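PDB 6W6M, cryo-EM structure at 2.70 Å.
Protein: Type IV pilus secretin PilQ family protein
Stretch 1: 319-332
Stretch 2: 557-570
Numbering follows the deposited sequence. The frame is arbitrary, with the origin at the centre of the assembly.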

# COMPACT_ATOMS: atom_id res chain seq x y z
N LYS A 319 -24.12 17.47 48.70
CA LYS A 319 -25.26 16.64 49.05
C LYS A 319 -25.19 15.30 48.33
O LYS A 319 -24.43 15.10 47.39
CB LYS A 319 -26.56 17.36 48.69
CG LYS A 319 -26.83 18.61 49.47
CD LYS A 319 -27.11 18.28 50.91
CE LYS A 319 -27.66 19.48 51.64
NZ LYS A 319 -28.99 19.87 51.11
N GLN A 320 -26.03 14.37 48.77
CA GLN A 320 -26.12 13.05 48.18
C GLN A 320 -27.57 12.73 47.87
O GLN A 320 -28.47 13.10 48.62
CB GLN A 320 -25.55 11.99 49.09
CG GLN A 320 -24.08 12.11 49.29
CD GLN A 320 -23.58 11.09 50.25
OE1 GLN A 320 -22.41 10.71 50.21
NE2 GLN A 320 -24.44 10.65 51.14
N VAL A 321 -27.79 12.02 46.77
CA VAL A 321 -29.12 11.72 46.27
C VAL A 321 -29.25 10.21 46.10
O VAL A 321 -28.28 9.53 45.76
CB VAL A 321 -29.40 12.44 44.94
CG1 VAL A 321 -30.73 12.02 44.37
CG2 VAL A 321 -29.39 13.92 45.14
N GLN A 322 -30.45 9.71 46.32
CA GLN A 322 -30.81 8.31 46.15
C GLN A 322 -31.86 8.20 45.06
O GLN A 322 -32.92 8.82 45.17
CB GLN A 322 -31.33 7.75 47.46
CG GLN A 322 -31.75 6.31 47.41
CD GLN A 322 -32.42 5.88 48.69
OE1 GLN A 322 -32.24 6.49 49.74
NE2 GLN A 322 -33.23 4.83 48.61
N ILE A 323 -31.59 7.42 44.02
CA ILE A 323 -32.47 7.31 42.87
C ILE A 323 -32.96 5.87 42.72
O ILE A 323 -32.17 4.92 42.84
CB ILE A 323 -31.79 7.79 41.56
CG1 ILE A 323 -31.48 9.28 41.63
CG2 ILE A 323 -32.68 7.55 40.36
CD1 ILE A 323 -30.06 9.59 41.97
N GLU A 324 -34.26 5.71 42.53
CA GLU A 324 -34.83 4.38 42.39
C GLU A 324 -35.83 4.26 41.24
O GLU A 324 -36.86 4.91 41.23
CB GLU A 324 -35.51 3.94 43.69
CG GLU A 324 -36.06 2.53 43.62
CD GLU A 324 -36.68 2.09 44.92
OE1 GLU A 324 -36.71 2.89 45.87
OE2 GLU A 324 -37.14 0.93 44.99
N ALA A 325 -35.49 3.41 40.28
CA ALA A 325 -36.33 3.15 39.12
C ALA A 325 -37.20 1.93 39.36
O ALA A 325 -36.89 1.07 40.19
CB ALA A 325 -35.48 2.98 37.86
N ARG A 326 -38.31 1.84 38.63
CA ARG A 326 -39.22 0.72 38.79
C ARG A 326 -39.87 0.38 37.46
O ARG A 326 -40.58 1.20 36.89
CB ARG A 326 -40.29 1.03 39.83
CG ARG A 326 -40.90 -0.19 40.43
CD ARG A 326 -42.14 0.15 41.20
NE ARG A 326 -42.58 -0.98 42.00
CZ ARG A 326 -43.86 -1.31 42.18
NH1 ARG A 326 -44.81 -0.59 41.60
NH2 ARG A 326 -44.17 -2.36 42.92
N ILE A 327 -39.66 -0.84 36.99
CA ILE A 327 -40.19 -1.30 35.71
C ILE A 327 -41.22 -2.38 35.99
O ILE A 327 -40.90 -3.37 36.65
CB ILE A 327 -39.08 -1.82 34.79
CG1 ILE A 327 -38.14 -0.69 34.40
CG2 ILE A 327 -39.66 -2.46 33.56
CD1 ILE A 327 -36.90 -1.14 33.73
N VAL A 328 -42.44 -2.19 35.49
CA VAL A 328 -43.54 -3.11 35.75
C VAL A 328 -44.14 -3.55 34.43
O VAL A 328 -44.35 -2.73 33.53
CB VAL A 328 -44.61 -2.45 36.64
CG1 VAL A 328 -45.67 -3.45 36.99
CG2 VAL A 328 -43.99 -1.91 37.90
N THR A 329 -44.43 -4.85 34.30
CA THR A 329 -45.12 -5.32 33.11
C THR A 329 -46.17 -6.37 33.45
O THR A 329 -45.96 -7.20 34.34
CB THR A 329 -44.15 -5.88 32.07
OG1 THR A 329 -44.85 -6.12 30.85
CG2 THR A 329 -43.54 -7.16 32.53
N VAL A 330 -47.28 -6.32 32.72
CA VAL A 330 -48.42 -7.21 32.93
C VAL A 330 -48.90 -7.75 31.59
O VAL A 330 -49.00 -7.01 30.61
CB VAL A 330 -49.57 -6.48 33.66
CG1 VAL A 330 -50.79 -7.35 33.75
CG2 VAL A 330 -49.15 -6.05 35.04
N LYS A 331 -49.20 -9.05 31.54
CA LYS A 331 -49.63 -9.70 30.30
C LYS A 331 -50.85 -10.57 30.56
O LYS A 331 -50.93 -11.20 31.61
CB LYS A 331 -48.52 -10.56 29.71
CG LYS A 331 -47.34 -9.80 29.22
CD LYS A 331 -46.30 -10.74 28.68
CE LYS A 331 -45.10 -9.98 28.15
NZ LYS A 331 -44.04 -10.88 27.64
N GLU A 332 -51.76 -10.64 29.58
CA GLU A 332 -52.89 -11.55 29.61
C GLU A 332 -53.19 -12.10 28.23
O GLU A 332 -52.98 -11.43 27.22
CB GLU A 332 -54.16 -10.88 30.12
CG GLU A 332 -54.14 -10.46 31.55
CD GLU A 332 -55.41 -9.74 31.92
OE1 GLU A 332 -56.19 -9.42 30.99
OE2 GLU A 332 -55.63 -9.48 33.12
N LYS A 557 -53.34 -8.97 25.55
CA LYS A 557 -53.21 -7.63 26.11
C LYS A 557 -51.92 -7.50 26.90
O LYS A 557 -51.55 -8.41 27.64
CB LYS A 557 -54.40 -7.31 27.01
CG LYS A 557 -54.15 -6.15 27.92
CD LYS A 557 -55.36 -5.81 28.74
CE LYS A 557 -56.44 -5.23 27.88
NZ LYS A 557 -57.53 -4.67 28.72
N SER A 558 -51.25 -6.36 26.76
CA SER A 558 -49.95 -6.17 27.40
C SER A 558 -49.80 -4.73 27.86
O SER A 558 -50.33 -3.80 27.24
CB SER A 558 -48.82 -6.53 26.45
OG SER A 558 -47.57 -6.30 27.06
N GLU A 559 -49.05 -4.54 28.94
CA GLU A 559 -48.86 -3.20 29.48
C GLU A 559 -47.53 -3.07 30.19
O GLU A 559 -47.16 -3.95 30.98
CB GLU A 559 -49.99 -2.84 30.43
CG GLU A 559 -49.92 -1.46 30.97
CD GLU A 559 -51.09 -1.16 31.86
OE1 GLU A 559 -51.92 -2.08 32.06
OE2 GLU A 559 -51.19 -0.03 32.37
N LEU A 560 -46.81 -1.99 29.89
CA LEU A 560 -45.48 -1.73 30.50
C LEU A 560 -45.46 -0.30 31.05
O LEU A 560 -46.00 0.60 30.38
CB LEU A 560 -44.40 -1.92 29.44
CG LEU A 560 -43.09 -1.17 29.68
CD1 LEU A 560 -42.15 -2.00 30.54
CD2 LEU A 560 -42.42 -0.80 28.37
N LEU A 561 -44.88 -0.12 32.23
CA LEU A 561 -44.77 1.19 32.87
C LEU A 561 -43.40 1.36 33.52
O LEU A 561 -42.82 0.40 34.02
CB LEU A 561 -45.84 1.40 33.94
CG LEU A 561 -47.30 1.45 33.48
CD1 LEU A 561 -48.20 1.50 34.67
CD2 LEU A 561 -47.54 2.64 32.60
N ILE A 562 -42.89 2.60 33.52
CA ILE A 562 -41.62 2.92 34.15
C ILE A 562 -41.79 4.10 35.10
O ILE A 562 -42.29 5.15 34.70
CB ILE A 562 -40.53 3.22 33.11
CG1 ILE A 562 -40.22 1.96 32.30
CG2 ILE A 562 -39.28 3.72 33.78
CD1 ILE A 562 -39.37 2.19 31.09
N PHE A 563 -41.39 3.92 36.36
CA PHE A 563 -41.46 4.93 37.41
C PHE A 563 -40.06 5.31 37.88
O PHE A 563 -39.12 4.53 37.76
CB PHE A 563 -42.24 4.46 38.64
CG PHE A 563 -43.62 4.00 38.36
CD1 PHE A 563 -43.87 2.69 38.00
CD2 PHE A 563 -44.69 4.85 38.51
CE1 PHE A 563 -45.15 2.26 37.76
CE2 PHE A 563 -45.97 4.43 38.27
CZ PHE A 563 -46.20 3.13 37.90
N VAL A 564 -39.95 6.50 38.47
CA VAL A 564 -38.71 6.93 39.11
C VAL A 564 -39.05 7.79 40.31
O VAL A 564 -40.05 8.51 40.32
CB VAL A 564 -37.78 7.67 38.12
CG1 VAL A 564 -38.40 8.94 37.62
CG2 VAL A 564 -36.47 7.98 38.78
N THR A 565 -38.22 7.70 41.35
CA THR A 565 -38.40 8.50 42.56
C THR A 565 -37.07 8.85 43.20
O THR A 565 -36.36 7.96 43.68
CB THR A 565 -39.31 7.78 43.56
OG1 THR A 565 -39.30 8.47 44.81
CG2 THR A 565 -38.87 6.36 43.77
N PRO A 566 -36.69 10.12 43.22
CA PRO A 566 -35.45 10.53 43.88
C PRO A 566 -35.68 10.97 45.32
O PRO A 566 -36.81 11.04 45.80
CB PRO A 566 -35.00 11.71 43.01
CG PRO A 566 -36.26 12.32 42.59
CD PRO A 566 -37.28 11.22 42.46
N LYS A 567 -34.58 11.17 46.03
CA LYS A 567 -34.60 11.57 47.44
C LYS A 567 -33.24 12.11 47.87
O LYS A 567 -32.20 11.54 47.54
CB LYS A 567 -34.95 10.36 48.33
CG LYS A 567 -35.31 10.71 49.76
CD LYS A 567 -36.53 11.62 49.80
CE LYS A 567 -36.96 11.90 51.23
NZ LYS A 567 -38.11 12.84 51.28
N VAL A 568 -33.24 13.21 48.62
CA VAL A 568 -32.01 13.82 49.11
C VAL A 568 -31.71 13.25 50.48
O VAL A 568 -32.56 13.30 51.38
CB VAL A 568 -32.11 15.35 49.15
CG1 VAL A 568 -30.87 15.93 49.77
CG2 VAL A 568 -32.31 15.90 47.76
N VAL A 569 -30.51 12.70 50.65
CA VAL A 569 -30.12 12.11 51.92
C VAL A 569 -29.81 13.23 52.90
O VAL A 569 -28.85 13.99 52.71
CB VAL A 569 -28.93 11.17 51.74
CG1 VAL A 569 -28.46 10.66 53.07
CG2 VAL A 569 -29.30 10.02 50.83
N ILE A 570 -30.63 13.33 53.94
CA ILE A 570 -30.48 14.37 54.96
C ILE A 570 -29.66 13.93 56.16
O ILE A 570 -29.79 14.50 57.24
CB ILE A 570 -31.86 14.84 55.45
CG1 ILE A 570 -32.62 13.68 56.09
CG2 ILE A 570 -32.66 15.44 54.31
CD1 ILE A 570 -33.89 14.10 56.79

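Antiparallel pairing of sequence-distant strands rests first on the backbone, and this secretin gives a long example: strand 320-332 runs against the strand that carries residues 557-565, at 165°. Hydrogen bonds recur at every second residue, because only alternate residues turn their N and O atoms toward the partner strand. In the middle the pairs are reciprocal. Arg-326 N donates to Phe-563 O at 2.9 Å and Phe-563 N to Arg-326 O at 2.9 Å; Val-328 N to Leu-561 O and Leu-561 N to Val-328 O both measure 3.0 Å. Glu-324 and Thr-565 are more loosely joined, with Glu-324 N to Thr-565 O at 3.3 Å. One side chain joins the ladder: Thr-329 OG1 donates to Glu-559 O at 3.2 Å, an acceptor already engaged by Val-330 N at 2.9 Å.

Between these rungs, CA-H...O contacts fill the gaps, as from Ala-325 CA to Phe-563 O at 3.4 Å.

Side chains then sort by face. Ile-327 packs its CG2 on Leu-560 CD1 at 3.9 Å and its CG1 on Ile-562 CG1 at 4.0 Å; farther along the same face, where these residues are buried, Ile-323 CG2 meets Val-564 CG2 at 4.1 Å. The other face is more polar and exposed, yet there Val-328 CG2 approaches the edge of the Phe-563 ring, 4.3 Å from CE1.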